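Local coordinates for oxidized polyvinyl alcohol hydrolase (Sphingopyxis, PDB 3WLA), which hydrolyses beta-diketones, cleaving 4,6-nonanedione to pentan-2-one and butanoate and breaking down oxidized polyvinyl alcohol in the second step of polyvinyl alcohol degradation, at residues G108-P113 with Q217-P222; P113-R118 with G132-F137; A211-W216 with I328-D333; S227-M232 with S265-S270. One frame throughout, in Å; residues are numbered along the deposited sequence.

Contact 1 of 4, residues G108-P113 with Q217-P222; sequences GWTWNP and QGRVGP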
loop_
_atom_site.group_PDB
_atom_site.type_symbol
_atom_site.label_atom_id
_atom_site.label_comp_id
_atom_site.label_asym_id
_atom_site.label_seq_id
_atom_site.Cartn_x
_atom_site.Cartn_y
_atom_site.Cartn_z
ATOM N N GLY A 108 -8.410 -18.457 0.865
ATOM C CA GLY A 108 -8.517 -17.635 2.062
ATOM C C GLY A 108 -8.370 -16.169 1.862
ATOM O O GLY A 108 -8.528 -15.423 2.814
ATOM N N TRP A 109 -8.105 -15.757 0.620
ATOM C CA TRP A 109 -7.955 -14.344 0.269
ATOM C C TRP A 109 -9.180 -13.779 -0.458
ATOM O O TRP A 109 -9.883 -14.498 -1.171
ATOM C CB TRP A 109 -6.699 -14.172 -0.605
ATOM C CG TRP A 109 -5.449 -14.584 0.155
ATOM C CD1 TRP A 109 -4.687 -15.722 -0.042
ATOM C CD2 TRP A 109 -4.879 -13.904 1.289
ATOM N NE1 TRP A 109 -3.680 -15.771 0.919
ATOM C CE2 TRP A 109 -3.782 -14.674 1.738
ATOM C CE3 TRP A 109 -5.190 -12.712 1.962
ATOM C CZ2 TRP A 109 -2.991 -14.284 2.836
ATOM C CZ3 TRP A 109 -4.410 -12.311 3.048
ATOM C CH2 TRP A 109 -3.318 -13.096 3.480
ATOM N N THR A 110 -9.414 -12.487 -0.285
ATOM C CA THR A 110 -10.533 -11.805 -0.929
ATOM C C THR A 110 -10.352 -11.534 -2.454
ATOM O O THR A 110 -11.226 -11.861 -3.254
ATOM C CB THR A 110 -10.828 -10.440 -0.249
ATOM O OG1 THR A 110 -11.044 -10.623 1.180
ATOM C CG2 THR A 110 -12.074 -9.803 -0.895
ATOM N N TRP A 111 -9.207 -10.966 -2.846
ATOM C CA TRP A 111 -8.983 -10.578 -4.247
ATOM C C TRP A 111 -7.632 -11.173 -4.627
ATOM O O TRP A 111 -6.688 -11.184 -3.819
ATOM C CB TRP A 111 -8.954 -9.024 -4.331
ATOM C CG TRP A 111 -9.249 -8.396 -5.687
ATOM C CD1 TRP A 111 -8.449 -7.493 -6.423
ATOM C CD2 TRP A 111 -10.451 -8.547 -6.434
ATOM N NE1 TRP A 111 -9.109 -7.095 -7.557
ATOM C CE2 TRP A 111 -10.333 -7.720 -7.597
ATOM C CE3 TRP A 111 -11.630 -9.302 -6.240
ATOM C CZ2 TRP A 111 -11.358 -7.640 -8.556
ATOM C CZ3 TRP A 111 -12.646 -9.210 -7.196
ATOM C CH2 TRP A 111 -12.504 -8.395 -8.327
ATOM N N ASN A 112 -7.539 -11.651 -5.858
ATOM C CA ASN A 112 -6.345 -12.315 -6.278
ATOM C C ASN A 112 -5.023 -11.523 -6.469
ATOM O O ASN A 112 -3.965 -12.065 -6.232
ATOM C CB ASN A 112 -6.635 -13.097 -7.572
ATOM C CG ASN A 112 -5.670 -14.267 -7.779
ATOM O OD1 ASN A 112 -5.254 -14.889 -6.825
ATOM N ND2 ASN A 112 -5.347 -14.576 -9.009
ATOM N N PRO A 113 -5.064 -10.267 -6.917
ATOM C CA PRO A 113 -3.735 -9.620 -7.087
ATOM C C PRO A 113 -2.712 -9.660 -5.949
ATOM O O PRO A 113 -1.515 -9.941 -6.177
ATOM C CB PRO A 113 -4.088 -8.186 -7.471
ATOM C CG PRO A 113 -5.423 -8.317 -8.166
ATOM C CD PRO A 113 -6.153 -9.347 -7.270
ATOM N N GLN A 217 -13.572 -1.928 11.894
ATOM C CA GLN A 217 -12.717 -3.099 11.756
ATOM C C GLN A 217 -12.690 -3.417 10.251
ATOM O O GLN A 217 -13.548 -2.928 9.504
ATOM C CB GLN A 217 -13.342 -4.287 12.478
ATOM C CG GLN A 217 -13.409 -4.134 13.970
ATOM C CD GLN A 217 -12.022 -4.130 14.627
ATOM O OE1 GLN A 217 -11.205 -5.076 14.465
ATOM N NE2 GLN A 217 -11.746 -3.061 15.368
ATOM N N GLY A 218 -11.764 -4.246 9.805
ATOM C CA GLY A 218 -11.717 -4.547 8.368
ATOM C C GLY A 218 -10.888 -5.801 8.100
ATOM O O GLY A 218 -9.941 -6.057 8.868
ATOM N N ARG A 219 -11.228 -6.576 7.056
ATOM C CA ARG A 219 -10.498 -7.800 6.752
ATOM C C ARG A 219 -9.090 -7.508 6.173
ATOM O O ARG A 219 -8.279 -8.436 5.982
ATOM C CB ARG A 219 -11.298 -8.684 5.794
ATOM C CG ARG A 219 -12.799 -8.992 6.276
ATOM C CD ARG A 219 -13.440 -10.152 5.577
ATOM N NE ARG A 219 -13.263 -10.100 4.120
ATOM C CZ ARG A 219 -13.912 -9.282 3.296
ATOM N NH1 ARG A 219 -14.844 -8.426 3.742
ATOM N NH2 ARG A 219 -13.544 -9.266 2.011
ATOM N N VAL A 220 -8.795 -6.250 5.930
ATOM C CA VAL A 220 -7.448 -5.921 5.391
ATOM C C VAL A 220 -6.427 -6.117 6.491
ATOM O O VAL A 220 -5.236 -6.370 6.243
ATOM C CB VAL A 220 -7.358 -4.443 4.837
ATOM C CG1 VAL A 220 -7.558 -3.421 5.970
ATOM C CG2 VAL A 220 -5.980 -4.222 4.150
ATOM N N GLY A 221 -6.897 -6.063 7.733
ATOM C CA GLY A 221 -5.952 -6.166 8.846
ATOM C C GLY A 221 -6.159 -7.287 9.828
ATOM O O GLY A 221 -6.937 -8.214 9.602
ATOM N N PRO A 222 -5.436 -7.250 10.934
ATOM C CA PRO A 222 -5.633 -8.323 11.900
ATOM C C PRO A 222 -7.042 -8.188 12.504
ATOM O O PRO A 222 -7.637 -7.098 12.451
ATOM C CB PRO A 222 -4.570 -8.026 12.948
ATOM C CG PRO A 222 -3.489 -7.255 12.151
ATOM C CD PRO A 222 -4.368 -6.334 11.352
#
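Arg219 reaches Thr110 with one arm of its guanidinium. NH2 donates to Thr110 OG1 over 3.0 Å, with a nearly straight N-H...O angle of 165°. OG1 lies at the edge of the guanidinium, 12° out of its plane. The two side chains cross at about a right angle. The tight part is confined to this tip. Thr110 CG2 also lies 3.3 Å from Arg219 NH2, so hydroxyl and methyl both meet that nitrogen. The Arg219 chain is bent at chi3 (-47°), which turns its flat end toward Thr110. Both segments are loops of the alpha/beta-hydrolase fold, and 217-222 contains a type I beta turn from Gly218 to Gly221, in which Gly221 N bonds to Gly218 O. The main polar partner of Arg219 is Arg118 O, which accepts from NE. Thr110 OG1 is gripped from a second direction as well, since it bonds to Gly117 O. Away from the close Thr110-Arg219 end the contact is loose. The backbones stay well apart, with Thr110 CA 8.7 Å from Arg219 CA. Arg219 is buried on its turn, while Thr110 is partly exposed.

Contact 2 of 4, residues P113-R118 with G132-F137; sequences PWNDGR and GDDVRF
Asn115 is the centre of an inverse gamma turn, and its backbone N-H points at Asp134, in the first turn of helix 133-145. Gly132 is the N-cap residue of this helix, which packs in the alpha/beta-hydrolase fold close to helix 163-174. Asn115 N donates to Asp134 OD2 over 2.7 Å at 168°, using the anti lone pair of that oxygen. The Asn115 side chain then lies across the carboxylate. Its CB is 3.3 Å from Asp134 OD2, and the amide and carboxylate planes are stacked 25° apart. Trp114 meets the same oxygen from its rim. Trp114 CE3 is 3.5 Å from Asp134 OD2, which lies near the ring plane, while the ring and carboxylate planes stand 75° apart. On the other side of the indole, NE1 bonds to Val54 O. The Trp114 side chain lies about 8 Å from that of Ser162, an active-site serine by similarity. Asp134 OD1 forms a salt bridge with Arg33, so the carboxylate is held through both oxygens. With an alanine here, the Asn115 N-H and the Arg33 charge would probably lose their mates, and the gamma turn a tie to the helix. One residue earlier, Asp133 forms salt bridges through OD1 with Arg136 NH2 and through OD2 with Lys31. A water joins the two backbones, donating to Asn115 O at 2.8 Å and accepting from Val135 N at 3.0 Å.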
loop_
_atom_site.group_PDB
_atom_site.type_symbol
_atom_site.label_atom_id
_atom_site.label_comp_id
_atom_site.label_asym_id
_atom_site.label_seq_id
_atom_site.Cartn_x
_atom_site.Cartn_y
_atom_site.Cartn_z
ATOM N N PRO A 113 -5.064 -10.267 -6.917
ATOM C CA PRO A 113 -3.735 -9.620 -7.087
ATOM C C PRO A 113 -2.712 -9.660 -5.949
ATOM O O PRO A 113 -1.515 -9.941 -6.177
ATOM C CB PRO A 113 -4.088 -8.186 -7.471
ATOM C CG PRO A 113 -5.423 -8.317 -8.166
ATOM C CD PRO A 113 -6.153 -9.347 -7.270
ATOM N N TRP A 114 -3.177 -9.363 -4.740
ATOM C CA TRP A 114 -2.290 -9.342 -3.580
ATOM C C TRP A 114 -3.021 -9.998 -2.448
ATOM O O TRP A 114 -4.248 -9.888 -2.374
ATOM C CB TRP A 114 -1.933 -7.898 -3.125
ATOM C CG TRP A 114 -1.062 -7.113 -4.106
ATOM C CD1 TRP A 114 -1.450 -6.073 -4.919
ATOM C CD2 TRP A 114 0.330 -7.310 -4.347
ATOM N NE1 TRP A 114 -0.383 -5.621 -5.641
ATOM C CE2 TRP A 114 0.730 -6.346 -5.315
ATOM C CE3 TRP A 114 1.289 -8.205 -3.842
ATOM C CZ2 TRP A 114 2.067 -6.245 -5.793
ATOM C CZ3 TRP A 114 2.627 -8.111 -4.322
ATOM C CH2 TRP A 114 2.995 -7.128 -5.296
ATOM N N ASN A 115 -2.254 -10.674 -1.577
ATOM C CA ASN A 115 -2.803 -11.353 -0.404
ATOM C C ASN A 115 -3.066 -10.176 0.556
ATOM O O ASN A 115 -2.340 -9.996 1.549
ATOM C CB ASN A 115 -1.753 -12.266 0.225
ATOM C CG ASN A 115 -1.427 -13.508 -0.630
ATOM O OD1 ASN A 115 -0.431 -14.185 -0.377
ATOM N ND2 ASN A 115 -2.277 -13.828 -1.605
ATOM N N ASP A 116 -4.088 -9.378 0.237
ATOM C CA ASP A 116 -4.369 -8.184 1.014
ATOM C C ASP A 116 -5.509 -8.162 2.006
ATOM O O ASP A 116 -5.723 -7.159 2.642
ATOM C CB ASP A 116 -4.514 -6.976 0.076
ATOM C CG ASP A 116 -5.623 -7.165 -0.973
ATOM O OD1 ASP A 116 -6.626 -7.881 -0.689
ATOM O OD2 ASP A 116 -5.495 -6.580 -2.085
ATOM N N GLY A 117 -6.233 -9.261 2.168
ATOM C CA GLY A 117 -7.343 -9.221 3.110
ATOM C C GLY A 117 -7.990 -10.585 3.209
ATOM O O GLY A 117 -8.333 -11.214 2.196
ATOM N N ARG A 118 -8.173 -11.060 4.433
ATOM C CA ARG A 118 -8.758 -12.384 4.599
ATOM C C ARG A 118 -10.145 -12.487 3.909
ATOM O O ARG A 118 -10.897 -11.520 3.868
ATOM C CB ARG A 118 -8.932 -12.685 6.109
ATOM C CG ARG A 118 -9.953 -11.760 6.782
ATOM C CD ARG A 118 -10.089 -12.129 8.307
ATOM N NE ARG A 118 -10.795 -11.094 9.047
ATOM C CZ ARG A 118 -12.104 -11.148 9.367
ATOM N NH1 ARG A 118 -12.819 -12.223 9.022
ATOM N NH2 ARG A 118 -12.729 -10.117 9.966
ATOM N N GLY A 132 0.204 -13.296 6.185
ATOM C CA GLY A 132 0.145 -13.741 4.815
ATOM C C GLY A 132 1.483 -13.703 4.080
ATOM O O GLY A 132 2.400 -12.953 4.468
ATOM N N ASP A 133 1.584 -14.488 3.008
ATOM C CA ASP A 133 2.815 -14.571 2.238
ATOM C C ASP A 133 3.308 -13.270 1.618
ATOM O O ASP A 133 4.519 -13.045 1.483
ATOM C CB ASP A 133 2.674 -15.597 1.112
ATOM C CG ASP A 133 2.745 -17.019 1.614
ATOM O OD1 ASP A 133 3.084 -17.216 2.812
ATOM O OD2 ASP A 133 2.492 -17.914 0.797
ATOM N N ASP A 134 2.376 -12.409 1.197
ATOM C CA ASP A 134 2.841 -11.168 0.585
ATOM C C ASP A 134 3.429 -10.202 1.598
ATOM O O ASP A 134 4.423 -9.524 1.328
ATOM C CB ASP A 134 1.725 -10.504 -0.228
ATOM C CG ASP A 134 1.507 -11.189 -1.558
ATOM O OD1 ASP A 134 2.474 -11.768 -2.096
ATOM O OD2 ASP A 134 0.381 -11.140 -2.097
ATOM N N VAL A 135 2.843 -10.119 2.775
ATOM C CA VAL A 135 3.441 -9.215 3.747
ATOM C C VAL A 135 4.893 -9.647 4.046
ATOM O O VAL A 135 5.774 -8.811 4.195
ATOM C CB VAL A 135 2.649 -9.189 5.077
ATOM C CG1 VAL A 135 3.459 -8.419 6.153
ATOM C CG2 VAL A 135 1.289 -8.495 4.888
ATOM N N ARG A 136 5.140 -10.963 4.100
ATOM C CA ARG A 136 6.474 -11.469 4.428
ATOM C C ARG A 136 7.454 -11.285 3.282
ATOM O O ARG A 136 8.631 -10.983 3.498
ATOM C CB ARG A 136 6.392 -12.943 4.850
ATOM C CG ARG A 136 5.898 -13.090 6.320
ATOM C CD ARG A 136 5.753 -14.544 6.764
ATOM N NE ARG A 136 4.813 -15.339 5.967
ATOM C CZ ARG A 136 3.567 -15.614 6.355
ATOM N NH1 ARG A 136 3.092 -15.152 7.527
ATOM N NH2 ARG A 136 2.803 -16.368 5.577
ATOM N N PHE A 137 6.954 -11.477 2.072
ATOM C CA PHE A 137 7.767 -11.294 0.892
ATOM C C PHE A 137 8.285 -9.858 0.803
ATOM O O PHE A 137 9.523 -9.632 0.632
ATOM C CB PHE A 137 6.968 -11.607 -0.363
ATOM C CG PHE A 137 7.680 -11.209 -1.631
ATOM C CD1 PHE A 137 9.014 -11.600 -1.842
ATOM C CD2 PHE A 137 7.027 -10.459 -2.633
ATOM C CE1 PHE A 137 9.700 -11.264 -3.020
ATOM C CE2 PHE A 137 7.707 -10.120 -3.823
ATOM C CZ PHE A 137 9.049 -10.524 -4.011
HETATM O O HOH W 1 0.647 -11.460 -4.929
HETATM O O HOH W 2 0.009 -11.158 2.668
#

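Contact 3 of 4, residues A211-W216 with I328-D333; sequences APAKIW and IGRFTD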
loop_
_atom_site.group_PDB
_atom_site.type_symbol
_atom_site.label_atom_id
_atom_site.label_comp_id
_atom_site.label_asym_id
_atom_site.label_seq_id
_atom_site.Cartn_x
_atom_site.Cartn_y
_atom_site.Cartn_z
ATOM N N ALA A 211 -21.875 6.259 10.069
ATOM C CA ALA A 211 -20.956 6.518 11.177
ATOM C C ALA A 211 -19.581 6.791 10.594
ATOM O O ALA A 211 -18.642 6.024 10.809
ATOM C CB ALA A 211 -20.898 5.276 12.111
ATOM N N PRO A 212 -19.428 7.928 9.900
ATOM C CA PRO A 212 -18.162 8.298 9.268
ATOM C C PRO A 212 -16.918 8.586 10.121
ATOM O O PRO A 212 -15.822 8.729 9.557
ATOM C CB PRO A 212 -18.557 9.476 8.375
ATOM C CG PRO A 212 -19.659 10.100 9.120
ATOM C CD PRO A 212 -20.450 8.961 9.657
ATOM N N ALA A 213 -17.069 8.665 11.453
ATOM C CA ALA A 213 -15.900 8.934 12.301
ATOM C C ALA A 213 -15.541 7.721 13.116
ATOM O O ALA A 213 -14.501 7.677 13.779
ATOM C CB ALA A 213 -16.144 10.111 13.217
ATOM N N LYS A 214 -16.405 6.732 13.066
ATOM C CA LYS A 214 -16.162 5.509 13.792
ATOM C C LYS A 214 -14.925 4.761 13.303
ATOM O O LYS A 214 -14.549 4.882 12.134
ATOM C CB LYS A 214 -17.372 4.627 13.647
ATOM C CG LYS A 214 -17.177 3.178 14.000
ATOM C CD LYS A 214 -18.534 2.473 13.966
ATOM C CE LYS A 214 -18.371 0.959 14.056
ATOM N NZ LYS A 214 -17.474 0.663 15.190
ATOM N N ILE A 215 -14.277 4.021 14.209
ATOM C CA ILE A 215 -13.121 3.192 13.853
ATOM C C ILE A 215 -13.794 1.929 13.404
ATOM O O ILE A 215 -14.464 1.279 14.200
ATOM C CB ILE A 215 -12.220 2.795 15.068
ATOM C CG1 ILE A 215 -11.678 4.047 15.766
ATOM C CG2 ILE A 215 -11.066 1.884 14.612
ATOM C CD1 ILE A 215 -11.007 5.087 14.861
ATOM N N TRP A 216 -13.671 1.607 12.119
ATOM C CA TRP A 216 -14.234 0.375 11.584
ATOM C C TRP A 216 -13.205 -0.729 11.466
ATOM O O TRP A 216 -12.096 -0.488 10.986
ATOM C CB TRP A 216 -14.791 0.620 10.178
ATOM C CG TRP A 216 -15.989 1.456 10.181
ATOM C CD1 TRP A 216 -16.049 2.802 10.080
ATOM C CD2 TRP A 216 -17.333 1.001 10.395
ATOM N NE1 TRP A 216 -17.354 3.235 10.218
ATOM C CE2 TRP A 216 -18.160 2.146 10.414
ATOM C CE3 TRP A 216 -17.908 -0.268 10.580
ATOM C CZ2 TRP A 216 -19.549 2.071 10.610
ATOM C CZ3 TRP A 216 -19.283 -0.352 10.781
ATOM C CH2 TRP A 216 -20.091 0.826 10.794
ATOM N N ILE A 328 -3.692 16.925 8.093
ATOM C CA ILE A 328 -3.209 15.915 9.027
ATOM C C ILE A 328 -4.479 15.350 9.640
ATOM O O ILE A 328 -5.464 16.076 9.787
ATOM C CB ILE A 328 -2.293 16.508 10.129
ATOM C CG1 ILE A 328 -0.940 16.895 9.501
ATOM C CG2 ILE A 328 -2.054 15.470 11.213
ATOM C CD1 ILE A 328 -0.003 17.711 10.416
ATOM N N GLY A 329 -4.486 14.056 9.956
ATOM C CA GLY A 329 -5.680 13.474 10.554
ATOM C C GLY A 329 -6.644 12.719 9.623
ATOM O O GLY A 329 -6.241 12.317 8.507
ATOM N N ARG A 330 -7.904 12.541 10.050
ATOM C CA ARG A 330 -8.879 11.816 9.234
ATOM C C ARG A 330 -9.504 12.671 8.144
ATOM O O ARG A 330 -9.431 13.908 8.170
ATOM C CB ARG A 330 -9.992 11.251 10.114
ATOM C CG ARG A 330 -10.832 12.344 10.811
ATOM C CD ARG A 330 -11.979 11.789 11.675
ATOM N NE ARG A 330 -13.100 11.296 10.883
ATOM C CZ ARG A 330 -14.047 12.052 10.330
ATOM N NH1 ARG A 330 -14.019 13.376 10.490
ATOM N NH2 ARG A 330 -15.038 11.471 9.619
ATOM N N PHE A 331 -10.094 12.028 7.144
ATOM C CA PHE A 331 -10.751 12.823 6.114
ATOM C C PHE A 331 -11.998 13.538 6.716
ATOM O O PHE A 331 -12.741 12.949 7.492
ATOM C CB PHE A 331 -11.219 11.932 4.950
ATOM C CG PHE A 331 -10.104 11.514 4.027
ATOM C CD1 PHE A 331 -9.587 12.385 3.106
ATOM C CD2 PHE A 331 -9.572 10.221 4.100
ATOM C CE1 PHE A 331 -8.541 11.983 2.243
ATOM C CE2 PHE A 331 -8.541 9.804 3.263
ATOM C CZ PHE A 331 -8.014 10.688 2.320
ATOM N N THR A 332 -12.209 14.792 6.330
ATOM C CA THR A 332 -13.387 15.540 6.774
ATOM C C THR A 332 -14.189 15.881 5.522
ATOM O O THR A 332 -15.348 16.324 5.612
ATOM C CB THR A 332 -13.006 16.837 7.514
ATOM O OG1 THR A 332 -12.273 17.696 6.638
ATOM C CG2 THR A 332 -12.143 16.513 8.731
ATOM N N ASP A 333 -13.607 15.593 4.344
ATOM C CA ASP A 333 -14.306 15.879 3.093
ATOM C C ASP A 333 -15.073 14.741 2.392
ATOM O O ASP A 333 -15.586 14.942 1.283
ATOM C CB ASP A 333 -13.353 16.523 2.106
ATOM C CG ASP A 333 -12.354 15.496 1.477
ATOM O OD1 ASP A 333 -12.341 14.327 1.926
ATOM O OD2 ASP A 333 -11.597 15.910 0.568
#
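This is a surface contact between Arg330 and the turn that holds Pro212 and Ala213. It joins the loop after helix 201-210 to the C-terminal segment that follows edge strand 325-328. Arg330 NH2 donates to Pro212 O over 2.9 Å at 156°. The oxygen lies near the guanidinium plane, at its edge. Seen from the carbonyl, the donor stands well above the plane and not on a lone pair. The Ala213 methyl lies over one face of the guanidinium, near the rim, with CB 3.7 Å above the plane. Arg330 CG sits between the backbone N and the carbonyl carbon (chi1 64°), and the chain bends at chi3, which brings the flat group to the turn. Its NE has the stronger partner, Asn266 OD1 on helix 257-269. Asn266 ND2 bonds to Pro212 O in turn, so one amide clasps both sides of the contact. Arg330 also packs on Ser265, which by similarity may belong to the charge relay system.

The turn itself is well braced. It is a type I beta turn from Ala211 to Lys214, and Ala211 O accepts from Lys214 N and from Trp216 NE1, which approach from opposite faces of its plane. Trp216 NE1 is 3.1 Å from Ala211 O. Lys214 CE lies over a face of the indole, and Lys214 NZ forms a salt bridge with Asp194. Arg330 NH2 and NE both donate to neutral oxygens, a backbone carbonyl and an amide, so these bonds probably position the guanidinium through dipoles and not through an ion pair.

Contact 4 of 4, residues S227-M232 with S265-S270; sequences SKLDPM and SNYFSS
The Tyr267 and Phe268 rings both present an edge to Leu229 CD1, which lies near the plane of each. One face of Phe268 is taken by its neighbour, with Tyr267 CD2 3.8 Å above the ring plane and offset toward the rim. Leu229 CD1 sits 3.9 Å from Tyr267 CE2 and 4.2 Å from Phe268 CE1, so one methyl bridges the two rings. Met232 CE adds a looser touch, 4.5 Å from Phe268 CE1 and oblique to that ring. Leu229 and Tyr267 come from opposite directions. The branched end of the leucine fits round the phenol oxygen, with Leu229 CG 3.7 Å from Tyr267 OH. Tyr267 CG is anti to its own backbone N (chi1 174°), and this sends the ring out to the 227-232 loop. The hydroxyl is satisfied by Pro226 O, just before that loop. Cutting Leu229 back to an alanine is likely to open a gap between the two ring edges and leave Tyr267 less firmly wedged. Leu173 of helix 163-174 touches both rings, so the patch also reaches a second helix. The contact is buried, apolar packing of the lead-in to strand 232-238 against the C-terminal end of helix 257-269, the helix of the beta-alpha-beta crossover to strand 274-280, a unit of the alpha/beta-hydrolase sandwich.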
loop_
_atom_site.group_PDB
_atom_site.type_symbol
_atom_site.label_atom_id
_atom_site.label_comp_id
_atom_site.label_asym_id
_atom_site.label_seq_id
_atom_site.Cartn_x
_atom_site.Cartn_y
_atom_site.Cartn_z
ATOM N N SER A 227 -4.446 -2.162 18.800
ATOM C CA SER A 227 -4.732 -0.972 19.599
ATOM C C SER A 227 -3.449 -0.127 19.589
ATOM O O SER A 227 -3.437 1.023 20.006
ATOM C CB SER A 227 -5.105 -1.379 21.031
ATOM O OG SER A 227 -4.179 -2.349 21.490
ATOM N N LYS A 228 -2.363 -0.711 19.097
ATOM C CA LYS A 228 -1.124 0.013 18.989
ATOM C C LYS A 228 -0.244 -0.471 17.827
ATOM O O LYS A 228 -0.306 -1.644 17.402
ATOM C CB LYS A 228 -0.351 -0.123 20.290
ATOM C CG LYS A 228 -0.055 -1.531 20.596
ATOM C CD LYS A 228 0.247 -1.680 22.069
ATOM C CE LYS A 228 0.029 -3.141 22.491
ATOM N NZ LYS A 228 -1.420 -3.621 22.397
ATOM N N LEU A 229 0.579 0.440 17.314
ATOM C CA LEU A 229 1.505 0.097 16.229
ATOM C C LEU A 229 2.831 0.811 16.481
ATOM O O LEU A 229 2.892 1.773 17.258
ATOM C CB LEU A 229 0.967 0.577 14.863
ATOM C CG LEU A 229 -0.418 0.115 14.395
ATOM C CD1 LEU A 229 -0.806 1.019 13.215
ATOM C CD2 LEU A 229 -0.406 -1.389 14.011
ATOM N N ASP A 230 3.869 0.337 15.803
ATOM C CA ASP A 230 5.195 0.935 15.853
ATOM C C ASP A 230 5.016 2.312 15.149
ATOM O O ASP A 230 4.091 2.456 14.339
ATOM C CB ASP A 230 6.133 0.060 15.049
ATOM C CG ASP A 230 7.542 0.038 15.620
ATOM O OD1 ASP A 230 7.659 -0.352 16.802
ATOM O OD2 ASP A 230 8.518 0.405 14.886
ATOM N N PRO A 231 5.901 3.313 15.409
ATOM C CA PRO A 231 5.835 4.664 14.816
ATOM C C PRO A 231 5.912 4.661 13.285
ATOM O O PRO A 231 6.777 3.979 12.691
ATOM C CB PRO A 231 7.030 5.381 15.441
ATOM C CG PRO A 231 7.175 4.711 16.710
ATOM C CD PRO A 231 7.063 3.248 16.309
ATOM N N MET A 232 5.017 5.435 12.672
ATOM C CA MET A 232 4.936 5.528 11.202
ATOM C C MET A 232 4.281 6.801 10.742
ATOM O O MET A 232 3.624 7.505 11.535
ATOM C CB MET A 232 4.073 4.390 10.601
ATOM C CG MET A 232 4.617 2.975 10.644
ATOM S SD MET A 232 3.496 1.769 9.874
ATOM C CE MET A 232 1.926 1.891 10.856
ATOM N N SER A 265 -8.448 6.231 7.201
ATOM C CA SER A 265 -7.943 7.459 7.797
ATOM C C SER A 265 -8.329 7.544 9.290
ATOM O O SER A 265 -7.550 8.037 10.110
ATOM C CB SER A 265 -8.417 8.726 7.048
ATOM O OG SER A 265 -9.769 9.088 7.328
ATOM N N ASN A 266 -9.523 7.070 9.626
ATOM C CA ASN A 266 -10.021 7.107 10.996
ATOM C C ASN A 266 -9.138 6.273 11.932
ATOM O O ASN A 266 -8.745 6.731 13.029
ATOM C CB ASN A 266 -11.443 6.564 11.054
ATOM C CG ASN A 266 -12.480 7.536 10.476
ATOM O OD1 ASN A 266 -12.196 8.707 10.170
ATOM N ND2 ASN A 266 -13.706 7.047 10.364
ATOM N N TYR A 267 -8.849 5.059 11.505
ATOM C CA TYR A 267 -8.016 4.159 12.282
ATOM C C TYR A 267 -6.586 4.677 12.533
ATOM O O TYR A 267 -6.136 4.751 13.689
ATOM C CB TYR A 267 -7.920 2.796 11.589
ATOM C CG TYR A 267 -6.949 1.904 12.287
ATOM C CD1 TYR A 267 -7.330 1.187 13.422
ATOM C CD2 TYR A 267 -5.612 1.843 11.880
ATOM C CE1 TYR A 267 -6.391 0.418 14.157
ATOM C CE2 TYR A 267 -4.648 1.083 12.602
ATOM C CZ TYR A 267 -5.047 0.372 13.739
ATOM O OH TYR A 267 -4.115 -0.383 14.432
ATOM N N PHE A 268 -5.860 5.010 11.457
ATOM C CA PHE A 268 -4.496 5.508 11.595
ATOM C C PHE A 268 -4.432 6.853 12.358
ATOM O O PHE A 268 -3.457 7.159 13.071
ATOM C CB PHE A 268 -3.873 5.679 10.218
ATOM C CG PHE A 268 -3.548 4.389 9.546
ATOM C CD1 PHE A 268 -2.663 3.492 10.131
ATOM C CD2 PHE A 268 -4.090 4.093 8.292
ATOM C CE1 PHE A 268 -2.292 2.322 9.495
ATOM C CE2 PHE A 268 -3.728 2.903 7.630
ATOM C CZ PHE A 268 -2.821 2.017 8.235
ATOM N N SER A 269 -5.471 7.666 12.199
ATOM C CA SER A 269 -5.492 8.933 12.905
ATOM C C SER A 269 -5.722 8.689 14.404
ATOM O O SER A 269 -5.482 9.578 15.212
ATOM C CB SER A 269 -6.620 9.827 12.370
ATOM O OG SER A 269 -6.287 10.373 11.098
ATOM N N SER A 270 -6.235 7.512 14.754
ATOM C CA SER A 270 -6.528 7.214 16.137
ATOM C C SER A 270 -5.356 6.605 16.870
ATOM O O SER A 270 -5.445 6.421 18.095
ATOM C CB SER A 270 -7.697 6.266 16.256
ATOM O OG SER A 270 -7.286 4.949 15.951
#

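The four contacts form two pairs. Contacts 1 and 2 share Pro113, with centres about 8 Å apart, and contact 2 is nested inside the loop closed by contact 1. The centres of contacts 3 and 4 are about 13 Å apart, and contact 4 is nested within the loop closed by contact 3. They meet through Asn266 of helix 257-269. Centres of different pairs are about 18 to 26 Å apart. The pairs are linked by the long loop between helix 201-210 and strand 232-238, which supplies a segment to contacts 1, 3 and 4. Contacts 1 and 3 cross along the chain. This loop thus connects the 108-118 region with helix 257-269 and the C-terminal segment of the single hydrolase domain.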